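Local structure of Non-reducing end alpha-L-arabinofuranosidase BoGH43B (5JOZ) at residues S217-L223 with W282-G286; Y263-G267 with Q365-N369; V166-L170 with E202-R206; F33-G38 with P60-L65; N397-L401 with A463-V468. The protein cleaves terminal non-reducing alpha-L-arabinofuranoside residues from xyloglucan branches, converting S units to X units during xyloglucan degradation by Bacteroides ovatus. All coordinates share one frame; numbering follows the deposited sequence.

Contact 1 of 5, residues S217-L223 with W282-G286; sequences SPVNPVL and WPKVG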
# COMPACT_ATOMS: atom_id res chain seq x y z
N SER A 217 -12.46 -27.13 5.86
CA SER A 217 -12.14 -27.80 4.61
C SER A 217 -11.21 -28.98 4.87
O SER A 217 -10.29 -28.87 5.68
CB SER A 217 -11.45 -26.85 3.63
OG SER A 217 -11.04 -27.54 2.46
N PRO A 218 -11.45 -30.11 4.17
CA PRO A 218 -10.51 -31.23 4.22
C PRO A 218 -9.25 -31.00 3.38
O PRO A 218 -8.32 -31.81 3.45
CB PRO A 218 -11.32 -32.40 3.66
CG PRO A 218 -12.31 -31.78 2.74
CD PRO A 218 -12.60 -30.39 3.28
N VAL A 219 -9.22 -29.96 2.56
CA VAL A 219 -8.04 -29.63 1.78
C VAL A 219 -7.51 -28.24 2.13
O VAL A 219 -6.94 -27.55 1.29
CB VAL A 219 -8.28 -29.82 0.26
CG1 VAL A 219 -8.67 -31.27 -0.03
CG2 VAL A 219 -9.33 -28.84 -0.29
N ASN A 220 -7.66 -27.84 3.39
CA ASN A 220 -6.91 -26.69 3.91
C ASN A 220 -5.39 -26.96 3.85
O ASN A 220 -4.98 -28.11 4.02
CB ASN A 220 -7.33 -26.35 5.34
CG ASN A 220 -8.52 -25.39 5.37
OD1 ASN A 220 -8.74 -24.64 4.42
ND2 ASN A 220 -9.29 -25.42 6.46
N PRO A 221 -4.57 -25.95 3.57
CA PRO A 221 -4.98 -24.58 3.29
C PRO A 221 -5.38 -24.32 1.84
O PRO A 221 -5.05 -25.11 0.94
CB PRO A 221 -3.71 -23.79 3.61
CG PRO A 221 -2.61 -24.71 3.22
CD PRO A 221 -3.12 -26.12 3.38
N VAL A 222 -6.04 -23.19 1.62
CA VAL A 222 -6.48 -22.79 0.29
C VAL A 222 -5.28 -22.31 -0.53
O VAL A 222 -5.11 -22.69 -1.70
CB VAL A 222 -7.56 -21.69 0.38
CG1 VAL A 222 -7.87 -21.11 -0.99
CG2 VAL A 222 -8.82 -22.26 1.04
N LEU A 223 -4.46 -21.47 0.08
CA LEU A 223 -3.21 -21.04 -0.54
C LEU A 223 -2.18 -20.74 0.54
O LEU A 223 -2.52 -20.21 1.60
CB LEU A 223 -3.40 -19.85 -1.50
CG LEU A 223 -4.21 -18.66 -1.00
CD1 LEU A 223 -3.37 -17.62 -0.29
CD2 LEU A 223 -4.91 -18.01 -2.18
N TRP A 282 -14.99 -27.81 -2.37
CA TRP A 282 -13.93 -27.16 -1.60
C TRP A 282 -12.86 -26.57 -2.52
O TRP A 282 -12.38 -27.24 -3.44
CB TRP A 282 -13.27 -28.16 -0.63
CG TRP A 282 -14.17 -28.64 0.47
CD1 TRP A 282 -14.71 -29.88 0.59
CD2 TRP A 282 -14.63 -27.89 1.60
NE1 TRP A 282 -15.49 -29.96 1.71
CE2 TRP A 282 -15.45 -28.75 2.37
CE3 TRP A 282 -14.45 -26.57 2.05
CZ2 TRP A 282 -16.08 -28.35 3.56
CZ3 TRP A 282 -15.06 -26.16 3.23
CH2 TRP A 282 -15.86 -27.06 3.97
N PRO A 283 -12.48 -25.29 -2.29
CA PRO A 283 -11.56 -24.62 -3.20
C PRO A 283 -10.08 -24.81 -2.83
O PRO A 283 -9.75 -24.94 -1.65
CB PRO A 283 -11.95 -23.16 -3.02
CG PRO A 283 -12.29 -23.07 -1.57
CD PRO A 283 -12.84 -24.42 -1.17
N LYS A 284 -9.21 -24.82 -3.83
CA LYS A 284 -7.78 -24.81 -3.59
C LYS A 284 -7.02 -24.24 -4.80
O LYS A 284 -7.42 -24.44 -5.94
CB LYS A 284 -7.27 -26.22 -3.27
CG LYS A 284 -5.87 -26.26 -2.66
CD LYS A 284 -5.38 -27.70 -2.47
CE LYS A 284 -4.10 -27.78 -1.63
NZ LYS A 284 -4.30 -27.63 -0.16
N VAL A 285 -5.92 -23.54 -4.53
CA VAL A 285 -5.02 -23.10 -5.59
C VAL A 285 -4.09 -24.26 -5.92
O VAL A 285 -3.30 -24.66 -5.07
CB VAL A 285 -4.20 -21.87 -5.15
CG1 VAL A 285 -3.10 -21.53 -6.16
CG2 VAL A 285 -5.14 -20.68 -4.93
N GLY A 286 -4.19 -24.82 -7.13
CA GLY A 286 -3.32 -25.91 -7.56
C GLY A 286 -3.52 -27.19 -6.75
O GLY A 286 -4.57 -27.40 -6.14
O HOH W 1 -9.71 -25.83 0.98

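Contact 2 of 5, residues Y263-G267 with Q365-N369; sequences YQHLG and QAAFN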
# COMPACT_ATOMS: atom_id res chain seq x y z
N TYR A 263 15.17 -11.05 3.70
CA TYR A 263 14.53 -9.77 4.02
C TYR A 263 13.72 -9.16 2.86
O TYR A 263 13.96 -9.46 1.69
CB TYR A 263 15.59 -8.78 4.54
CG TYR A 263 16.70 -8.47 3.56
CD1 TYR A 263 16.58 -7.44 2.63
CD2 TYR A 263 17.90 -9.19 3.58
CE1 TYR A 263 17.60 -7.14 1.74
CE2 TYR A 263 18.93 -8.91 2.69
CZ TYR A 263 18.78 -7.88 1.77
OH TYR A 263 19.80 -7.59 0.88
N GLN A 264 12.72 -8.34 3.20
CA GLN A 264 11.89 -7.66 2.21
C GLN A 264 11.74 -6.19 2.55
O GLN A 264 11.46 -5.83 3.70
CB GLN A 264 10.52 -8.38 2.02
CG GLN A 264 9.50 -8.21 3.14
CD GLN A 264 8.62 -6.98 3.00
OE1 GLN A 264 8.77 -6.21 2.06
NE2 GLN A 264 7.70 -6.79 3.94
N HIS A 265 11.92 -5.34 1.55
CA HIS A 265 11.82 -3.88 1.73
C HIS A 265 10.79 -3.19 0.85
O HIS A 265 10.37 -2.09 1.19
CB HIS A 265 13.20 -3.21 1.56
CG HIS A 265 13.80 -3.34 0.20
ND1 HIS A 265 14.35 -4.52 -0.27
CD2 HIS A 265 14.00 -2.42 -0.78
CE1 HIS A 265 14.82 -4.33 -1.49
NE2 HIS A 265 14.62 -3.06 -1.82
N LEU A 266 10.35 -3.82 -0.25
CA LEU A 266 9.32 -3.24 -1.09
C LEU A 266 7.93 -3.28 -0.46
O LEU A 266 7.04 -2.55 -0.90
CB LEU A 266 9.26 -3.93 -2.45
CG LEU A 266 10.53 -4.04 -3.30
CD1 LEU A 266 10.17 -4.54 -4.69
CD2 LEU A 266 11.29 -2.72 -3.39
N GLY A 267 7.74 -4.12 0.56
CA GLY A 267 6.45 -4.24 1.24
C GLY A 267 5.69 -5.47 0.79
O GLY A 267 6.19 -6.27 -0.02
N GLN A 365 8.19 2.28 -3.92
CA GLN A 365 9.23 1.60 -4.70
C GLN A 365 8.65 0.30 -5.27
O GLN A 365 8.52 -0.71 -4.58
CB GLN A 365 10.47 1.33 -3.88
CG GLN A 365 11.66 0.93 -4.76
CD GLN A 365 12.86 0.48 -3.96
OE1 GLN A 365 13.04 0.90 -2.83
NE2 GLN A 365 13.69 -0.37 -4.57
N ALA A 366 8.29 0.36 -6.55
CA ALA A 366 7.58 -0.70 -7.25
C ALA A 366 8.50 -1.72 -7.94
O ALA A 366 8.01 -2.62 -8.63
CB ALA A 366 6.64 -0.07 -8.27
N ALA A 367 9.82 -1.56 -7.79
CA ALA A 367 10.77 -2.52 -8.36
C ALA A 367 12.06 -2.59 -7.54
O ALA A 367 12.48 -1.62 -6.91
CB ALA A 367 11.08 -2.15 -9.80
N PHE A 368 12.67 -3.77 -7.52
CA PHE A 368 13.97 -3.93 -6.91
C PHE A 368 14.98 -3.04 -7.61
O PHE A 368 15.68 -2.28 -6.95
CB PHE A 368 14.41 -5.38 -6.96
CG PHE A 368 13.63 -6.27 -6.06
CD1 PHE A 368 13.78 -6.18 -4.68
CD2 PHE A 368 12.70 -7.16 -6.58
CE1 PHE A 368 13.04 -7.00 -3.83
CE2 PHE A 368 11.96 -7.98 -5.74
CZ PHE A 368 12.13 -7.90 -4.37
N ASN A 369 15.01 -3.12 -8.94
CA ASN A 369 15.98 -2.42 -9.75
C ASN A 369 15.34 -1.17 -10.34
O ASN A 369 14.43 -1.26 -11.16
CB ASN A 369 16.49 -3.34 -10.87
CG ASN A 369 17.06 -4.63 -10.32
OD1 ASN A 369 16.39 -5.66 -10.33
ND2 ASN A 369 18.27 -4.57 -9.80
O HOH W 2 15.87 -2.28 -4.37

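Contact 3 of 5, residues V166-L170 with E202-R206; sequences VASGL and EVIQR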
# COMPACT_ATOMS: atom_id res chain seq x y z
N VAL A 166 -20.06 -16.78 15.16
CA VAL A 166 -20.53 -17.84 14.26
C VAL A 166 -19.48 -18.94 14.00
O VAL A 166 -19.84 -20.06 13.66
CB VAL A 166 -21.01 -17.28 12.89
CG1 VAL A 166 -22.15 -16.31 13.09
CG2 VAL A 166 -19.87 -16.60 12.12
N ALA A 167 -18.20 -18.62 14.13
CA ALA A 167 -17.13 -19.60 13.87
C ALA A 167 -15.88 -19.12 14.55
O ALA A 167 -15.93 -18.12 15.25
CB ALA A 167 -16.90 -19.74 12.37
N SER A 168 -14.77 -19.82 14.36
CA SER A 168 -13.48 -19.33 14.83
C SER A 168 -12.34 -19.74 13.89
O SER A 168 -12.56 -20.35 12.83
CB SER A 168 -13.23 -19.82 16.26
OG SER A 168 -12.63 -21.10 16.29
N GLY A 169 -11.13 -19.36 14.26
CA GLY A 169 -9.95 -19.80 13.53
C GLY A 169 -9.76 -21.28 13.71
O GLY A 169 -10.31 -21.87 14.65
N LEU A 170 -8.98 -21.88 12.82
CA LEU A 170 -8.80 -23.33 12.72
C LEU A 170 -7.49 -23.86 13.32
O LEU A 170 -7.00 -24.90 12.89
CB LEU A 170 -8.91 -23.75 11.25
CG LEU A 170 -10.12 -23.19 10.51
CD1 LEU A 170 -10.14 -23.66 9.06
CD2 LEU A 170 -11.43 -23.58 11.22
N GLU A 202 -3.96 -19.22 3.84
CA GLU A 202 -5.40 -18.97 3.76
C GLU A 202 -6.10 -20.28 4.03
O GLU A 202 -5.68 -21.32 3.54
CB GLU A 202 -5.80 -18.45 2.39
CG GLU A 202 -7.18 -17.83 2.34
CD GLU A 202 -7.28 -16.45 2.98
OE1 GLU A 202 -6.24 -15.83 3.29
OE2 GLU A 202 -8.41 -15.96 3.14
N VAL A 203 -7.17 -20.23 4.83
CA VAL A 203 -7.97 -21.41 5.18
C VAL A 203 -9.45 -21.12 4.95
O VAL A 203 -9.85 -19.97 4.85
CB VAL A 203 -7.72 -21.89 6.64
CG1 VAL A 203 -6.24 -22.16 6.87
CG2 VAL A 203 -8.26 -20.91 7.68
N ILE A 204 -10.27 -22.17 4.86
CA ILE A 204 -11.71 -21.98 4.62
C ILE A 204 -12.57 -22.97 5.41
O ILE A 204 -12.10 -24.03 5.82
CB ILE A 204 -12.01 -22.00 3.10
CG1 ILE A 204 -13.38 -21.36 2.80
CG2 ILE A 204 -11.88 -23.39 2.52
CD1 ILE A 204 -13.61 -21.07 1.32
N GLN A 205 -13.81 -22.57 5.66
CA GLN A 205 -14.82 -23.41 6.31
C GLN A 205 -16.20 -23.02 5.78
O GLN A 205 -16.37 -21.94 5.21
CB GLN A 205 -14.75 -23.23 7.83
CG GLN A 205 -14.83 -21.78 8.30
CD GLN A 205 -14.57 -21.64 9.79
OE1 GLN A 205 -15.23 -22.27 10.61
NE2 GLN A 205 -13.59 -20.82 10.14
N ARG A 206 -17.19 -23.89 5.98
CA ARG A 206 -18.52 -23.65 5.43
C ARG A 206 -19.66 -24.18 6.30
O ARG A 206 -19.48 -25.01 7.19
CB ARG A 206 -18.62 -24.23 4.01
CG ARG A 206 -19.03 -25.70 3.94
CD ARG A 206 -18.76 -26.28 2.57
NE ARG A 206 -19.01 -27.71 2.52
CZ ARG A 206 -18.81 -28.50 1.45
NH1 ARG A 206 -18.35 -28.00 0.30
NH2 ARG A 206 -19.08 -29.80 1.54
O HOH W 3 -14.84 -22.31 13.45

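Contact 4 of 5, residues F33-G38 with P60-L65; sequences FEYFPG and PENNPL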
# COMPACT_ATOMS: atom_id res chain seq x y z
N PHE A 33 -2.17 2.54 5.59
CA PHE A 33 -1.60 2.90 6.89
C PHE A 33 -1.51 4.43 7.04
O PHE A 33 -2.53 5.12 6.86
CB PHE A 33 -0.31 2.09 7.11
CG PHE A 33 -0.56 0.62 7.10
CD1 PHE A 33 -1.03 -0.03 8.23
CD2 PHE A 33 -0.45 -0.11 5.93
CE1 PHE A 33 -1.34 -1.39 8.21
CE2 PHE A 33 -0.75 -1.46 5.90
CZ PHE A 33 -1.19 -2.10 7.04
N GLU A 34 -0.33 4.99 7.29
CA GLU A 34 -0.22 6.45 7.53
C GLU A 34 -0.24 7.30 6.25
O GLU A 34 -0.14 8.53 6.35
CB GLU A 34 1.04 6.79 8.35
CG GLU A 34 2.35 6.84 7.56
CD GLU A 34 3.08 5.51 7.48
OE1 GLU A 34 2.43 4.44 7.65
OE2 GLU A 34 4.32 5.54 7.24
N TYR A 35 -0.33 6.67 5.06
CA TYR A 35 -0.17 7.40 3.80
C TYR A 35 -1.46 7.95 3.23
O TYR A 35 -2.50 7.29 3.32
CB TYR A 35 0.53 6.52 2.76
CG TYR A 35 1.97 6.26 3.12
CD1 TYR A 35 2.94 7.27 3.01
CD2 TYR A 35 2.38 5.01 3.56
CE1 TYR A 35 4.27 7.03 3.34
CE2 TYR A 35 3.71 4.75 3.87
CZ TYR A 35 4.65 5.77 3.77
OH TYR A 35 5.96 5.51 4.11
N PHE A 36 -1.39 9.17 2.67
CA PHE A 36 -2.55 9.89 2.12
C PHE A 36 -2.28 10.26 0.67
O PHE A 36 -1.15 10.62 0.34
CB PHE A 36 -2.80 11.18 2.92
CG PHE A 36 -4.03 11.94 2.50
CD1 PHE A 36 -5.26 11.66 3.08
CD2 PHE A 36 -3.96 12.95 1.55
CE1 PHE A 36 -6.39 12.36 2.70
CE2 PHE A 36 -5.09 13.66 1.17
CZ PHE A 36 -6.31 13.37 1.74
N PRO A 37 -3.25 10.16 -0.22
CA PRO A 37 -4.57 9.59 0.01
C PRO A 37 -4.57 8.07 0.34
O PRO A 37 -3.61 7.34 0.04
CB PRO A 37 -5.33 9.91 -1.27
CG PRO A 37 -4.28 10.09 -2.32
CD PRO A 37 -3.09 10.64 -1.61
N GLY A 38 -5.62 7.63 1.01
CA GLY A 38 -5.69 6.27 1.54
C GLY A 38 -6.48 5.38 0.62
O GLY A 38 -7.33 5.88 -0.13
N PRO A 60 -9.31 14.80 3.86
CA PRO A 60 -9.00 14.67 5.29
C PRO A 60 -10.18 14.23 6.20
O PRO A 60 -9.95 13.63 7.26
CB PRO A 60 -8.50 16.07 5.69
CG PRO A 60 -8.99 17.00 4.62
CD PRO A 60 -9.14 16.19 3.37
N GLU A 61 -11.42 14.51 5.82
CA GLU A 61 -12.57 14.10 6.66
C GLU A 61 -12.85 12.59 6.60
O GLU A 61 -13.36 12.04 7.57
CB GLU A 61 -13.83 14.94 6.38
CG GLU A 61 -14.38 14.90 4.96
CD GLU A 61 -14.09 16.15 4.14
OE1 GLU A 61 -12.96 16.69 4.22
OE2 GLU A 61 -15.00 16.56 3.38
N ASN A 62 -12.52 11.93 5.49
CA ASN A 62 -12.60 10.46 5.40
C ASN A 62 -11.27 9.69 5.60
O ASN A 62 -11.28 8.47 5.58
CB ASN A 62 -13.37 9.97 4.15
CG ASN A 62 -12.73 10.35 2.83
OD1 ASN A 62 -11.54 10.67 2.75
ND2 ASN A 62 -13.53 10.33 1.76
N ASN A 63 -10.15 10.39 5.81
CA ASN A 63 -8.91 9.76 6.31
C ASN A 63 -8.26 10.64 7.39
O ASN A 63 -7.26 11.30 7.14
CB ASN A 63 -7.92 9.44 5.16
CG ASN A 63 -6.94 8.28 5.48
OD1 ASN A 63 -6.97 7.68 6.56
ND2 ASN A 63 -6.07 7.97 4.53
N PRO A 64 -8.85 10.65 8.60
CA PRO A 64 -8.20 11.33 9.74
C PRO A 64 -6.96 10.57 10.20
O PRO A 64 -7.09 9.44 10.68
CB PRO A 64 -9.29 11.34 10.83
CG PRO A 64 -10.22 10.24 10.46
CD PRO A 64 -10.18 10.11 8.97
N LEU A 65 -5.79 11.17 10.04
CA LEU A 65 -4.51 10.48 10.28
C LEU A 65 -3.57 11.10 11.29
O LEU A 65 -2.58 10.45 11.67
CB LEU A 65 -3.77 10.31 8.95
CG LEU A 65 -4.35 9.26 7.99
CD1 LEU A 65 -3.66 9.34 6.65
CD2 LEU A 65 -4.21 7.85 8.56
O HOH W 4 -4.01 5.72 4.89

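Contact 5 of 5, residues N397-L401 with A463-V468; sequences NHYDL and ASTRDV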
# COMPACT_ATOMS: atom_id res chain seq x y z
N ASN A 397 13.58 5.36 10.20
CA ASN A 397 14.46 4.65 9.27
C ASN A 397 14.28 5.18 7.85
O ASN A 397 13.27 4.92 7.19
CB ASN A 397 14.20 3.15 9.35
CG ASN A 397 14.69 2.54 10.66
OD1 ASN A 397 15.85 2.13 10.80
ND2 ASN A 397 13.80 2.46 11.64
N HIS A 398 15.28 5.92 7.38
CA HIS A 398 15.20 6.60 6.10
C HIS A 398 16.55 7.15 5.69
O HIS A 398 17.33 7.58 6.54
CB HIS A 398 14.21 7.78 6.17
CG HIS A 398 14.50 8.76 7.27
ND1 HIS A 398 15.28 9.88 7.07
CD2 HIS A 398 14.13 8.78 8.57
CE1 HIS A 398 15.37 10.56 8.20
NE2 HIS A 398 14.68 9.92 9.13
N TYR A 399 16.81 7.15 4.38
CA TYR A 399 18.05 7.69 3.82
C TYR A 399 17.73 8.99 3.11
O TYR A 399 16.87 9.02 2.25
CB TYR A 399 18.66 6.72 2.82
CG TYR A 399 18.92 5.32 3.35
CD1 TYR A 399 19.54 5.12 4.59
CD2 TYR A 399 18.57 4.20 2.60
CE1 TYR A 399 19.79 3.85 5.07
CE2 TYR A 399 18.82 2.91 3.07
CZ TYR A 399 19.44 2.74 4.30
OH TYR A 399 19.70 1.48 4.76
N ASP A 400 18.46 10.06 3.45
CA ASP A 400 18.14 11.41 2.99
C ASP A 400 19.21 11.95 2.04
O ASP A 400 20.33 12.23 2.47
CB ASP A 400 18.04 12.35 4.19
CG ASP A 400 16.88 12.02 5.11
OD1 ASP A 400 16.00 11.21 4.75
OD2 ASP A 400 16.85 12.58 6.23
N LEU A 401 18.85 12.14 0.78
CA LEU A 401 19.76 12.75 -0.19
C LEU A 401 19.35 14.21 -0.36
O LEU A 401 18.49 14.53 -1.19
CB LEU A 401 19.74 11.99 -1.52
CG LEU A 401 20.55 12.59 -2.66
CD1 LEU A 401 22.01 12.72 -2.28
CD2 LEU A 401 20.38 11.77 -3.92
N ALA A 463 23.89 2.67 0.44
CA ALA A 463 23.24 2.14 1.65
C ALA A 463 22.54 0.81 1.34
O ALA A 463 22.20 0.54 0.18
CB ALA A 463 22.26 3.15 2.22
N SER A 464 22.34 -0.00 2.37
CA SER A 464 21.71 -1.32 2.20
C SER A 464 20.18 -1.23 2.17
O SER A 464 19.57 -0.47 2.94
CB SER A 464 22.14 -2.27 3.33
OG SER A 464 21.60 -1.87 4.57
N THR A 465 19.57 -2.02 1.30
CA THR A 465 18.13 -2.24 1.33
C THR A 465 17.72 -3.04 2.57
O THR A 465 16.61 -2.87 3.10
CB THR A 465 17.65 -2.98 0.07
OG1 THR A 465 18.35 -4.22 -0.04
CG2 THR A 465 17.89 -2.15 -1.18
N ARG A 466 18.63 -3.89 3.03
CA ARG A 466 18.45 -4.68 4.26
C ARG A 466 18.14 -3.85 5.50
O ARG A 466 17.28 -4.22 6.30
CB ARG A 466 19.73 -5.50 4.49
CG ARG A 466 19.67 -6.53 5.60
CD ARG A 466 21.08 -7.02 5.91
NE ARG A 466 21.90 -5.92 6.42
CZ ARG A 466 23.19 -6.01 6.73
NH1 ARG A 466 23.85 -7.16 6.61
NH2 ARG A 466 23.82 -4.93 7.18
N ASP A 467 18.85 -2.73 5.68
CA ASP A 467 18.65 -1.89 6.87
C ASP A 467 17.30 -1.14 6.89
O ASP A 467 16.92 -0.59 7.93
CB ASP A 467 19.81 -0.91 7.07
CG ASP A 467 21.05 -1.55 7.66
OD1 ASP A 467 20.94 -2.45 8.52
OD2 ASP A 467 22.16 -1.13 7.26
N VAL A 468 16.59 -1.13 5.75
CA VAL A 468 15.24 -0.57 5.69
C VAL A 468 14.16 -1.64 5.52
O VAL A 468 13.02 -1.32 5.20
CB VAL A 468 15.13 0.56 4.63
CG1 VAL A 468 15.91 1.79 5.09
CG2 VAL A 468 15.59 0.11 3.25

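Contact 1 of 5, residues S217-L223 with W282-G286
S217 and P218 lie over one face of the W282 indole, each through a CH-pi contact. S217 CA stands 3.6 Å from the centroid of the six-membered ring, and P218 CD 3.3 Å from that of the five-membered ring, both close to the ring normal. V219 CG2 adds a looser touch on W282 CB. Farther along, K284 keeps its chain extended until the last torsion (chi4 78°), where a bend carries the ammonium to two backbone oxygens. K284 NZ gives one hydrogen bond to P221 O at 2.9 Å, in the carbonyl plane, and another to V219 O at 3.0 Å, approaching from above that carbonyl's plane. V285 N bonds V222 O at 3.1 Å in a nearly straight line (174°), and L223 CD2 packs on V285 CG2. Behind this first shell, S217 to N220 form a type I turn, and S217 OG accepts from V219 N at 3.0 Å, an ST turn. Water 1 joins S217 OG to P283 O. Strand 201-207 places the loop from behind: N220 OD1 takes the I204 amide, and R206 makes a cation-pi contact with W282. The contact thus joins the loop leaving the fourth blade's outer strand, 215-216, to the outer strand 283-284 of the fifth blade of the GH43 five-bladed propeller. The positive end of K284 rests on carbonyl dipoles of the 217-223 loop, so its charge probably helps to fix the course of that loop.

Contact 2 of 5, residues Y263-G267 with Q365-N369
The F368 ring carries L266 CD1 over the centre of one face, a CH-pi contact 3.7 Å from the centroid and 5° off the ring normal. H265 CE1 comes to the edge of the same ring, 3.8 Å from F368 CD1, with the two ring planes oblique at 64°. At the edge of the imidazole, in its plane, water 2 lies 2.9 Å from H265 NE2. This water accepts from Q365 NE2 and donates to F368 O at 2.6 Å, tying the histidine to the Q365 side chain and the F368 carbonyl. Q365 reaches it with an extended chain, CG anti to the backbone N (chi1 -166°). Its NE2 also donates to A367 O at 2.9 Å, close to the amide plane, while OE1 bonds the hydroxyl of Y447. The other branch of L266, CD2, rests on the Q365 amide, 3.6 Å from NE2. A leucine in place of Q365 would probably leave water 2 and A367 O without their amide donor and the Y447 hydroxyl without its mate. Buried and water-bridged, the contact belongs to the interface between the catalytic propeller, which supplies 263-267, and the concanavalin A-like C-terminal domain of such two-domain GH43 enzymes.

Contact 3 of 5, residues V166-L170 with E202-R206
Q205 reaches S168 because its CG is set between its own backbone N and carbonyl carbon (chi1 53°), with the chain extended from there to the amide. Q205 NE2 then donates to S168 O at 2.9 Å, nearly straight (167°); the oxygen lies in the amide plane, although the donor is tilted from the carbonyl plane. L170 turns CG anti to its carbonyl carbon (chi1 -48°), which leans the branch over strand 201-207, where its two methyls part. The side chains of L170 and V203 run past each other in opposite directions, with L170 CD1 3.6 Å from V203 CG2, while L170 CD2 packs 3.7 Å from Q205 NE2. On the other half of the amide, Q205 OE1 touches A167 CB at 3.5 Å. That oxygen also accepts from water 3 at 2.9 Å, and the water in turn accepts from S168 N at 2.7 Å. Outside the two segments, E193 OE2 takes the L170 amide, and Q205 packs on F147. The contact joins the outermost strand of the third propeller blade, 159-168, to strand 201-207 of the fourth through side-chain packing and a side-chain-to-backbone bond. A single glutamine amide thus serves both backbone polar atoms of S168, O directly and N through water, which should fix the amide's rotation.

Contact 4 of 5, residues F33-G38 with P60-L65
E34 and L65 bring their CA atoms to 6.5 Å, and the backbones of 33-38 and 60-65 pass each other with a water bridging their polar groups. A cis peptide joins F36 to P37. At G38 a side chain would run into the N63 amide, whose ND2 lies 3.5 Å from G38 CA. Water 4 donates to F33 O and, at 2.7 Å, to Y35 O. It accepts from N63 ND2 at 3.1 Å. The other end of that amide, N63 OD1, is held by Q75 NE2. Among the side chains, F36 has its ring swung out with CG anti to the backbone N (chi1 -176°), and N63 CB meets the edge of this ring, 4.0 Å from F36 CD1. F36 CZ reaches P60 loosely. L65 lies across the F33 and E34 carbonyls, CD1 resting 3.6 Å from E34 O and CD2 against F33 O. Segment 33-38 ties the propeller to the C-terminal domain: strand 35-36 pairs with 325-326, and E34 forms a salt bridge with R392. F33, edge-to-face with Y76, has its side chain about 4 Å (nearest atoms) from that of D16, the probable catalytic proton acceptor. Both hydrogens of the water are spent on carbonyls of 33-38 and it accepts an N-H from N63, so it probably helps to hold F33 O and Y35 O in place relative to the N63 amide.

Contact 5 of 5, residues N397-L401 with A463-V468
Y399 spans the interior of the concanavalin A-like beta sandwich, reaching from strand 397-406 of one sheet to the end of strand 456-464 in the other. Apolar contacts line its ring. A463 CB sits over one face in a CH-pi contact, 3.6 Å from the centroid and 15° off the normal. V468 CG1 comes in obliquely, 3.7 Å from Y399 CE2, and the ring also packs on Y447 and F449 of the second sheet. The polar link is one hydrogen bond, Y399 OH to S464 O at 2.7 Å, in the carbonyl plane and at the ring edge. CG of the tyrosine is anti to its carbonyl carbon (chi1 -55°), a setting that aims the hydroxyl across the sandwich. A phenylalanine at this position would probably leave S464 O without its hydroxyl donor and the two sheets without this polar link.

Bonds within the segments lie close by. S464 OG accepts from D467 N at 3.1 Å, an ST motif leading into the 3-10 segment 466-467, and gives a weak bond to D467 OD2. On strand 397-406, next to the tyrosine, H398 ND1 donates to D400 OD1, while D400 OD2 makes a salt bridge with R415. Beyond the hydroxyl, the ring and the D467 carboxylate lie in planes 72° apart, and Y399 OH stands 3.3 Å from D467 CB.

How the contacts relate
Contacts 4, 3 and 1 follow in that order along the propeller sequence, and contact 5 closes last, wholly in the C-terminal sandwich. Contact 2 crosses contact 1 along the chain and joins the two domains. Contacts 3 and 1 have centres 12 Å apart and share the fourth blade: E202 of strand 201-207 bonds V222 and L223 through its backbone, so the third, fourth and fifth blades are linked in a row. Contacts 2 and 5, also 12 Å between centres, touch where H265 and Y263 pack on T465. The nearest atoms of contacts 4 and 5 are about 8 Å apart, contact 4 on the propeller side. The sandwich thus abuts the propeller well away from contacts 1 and 3.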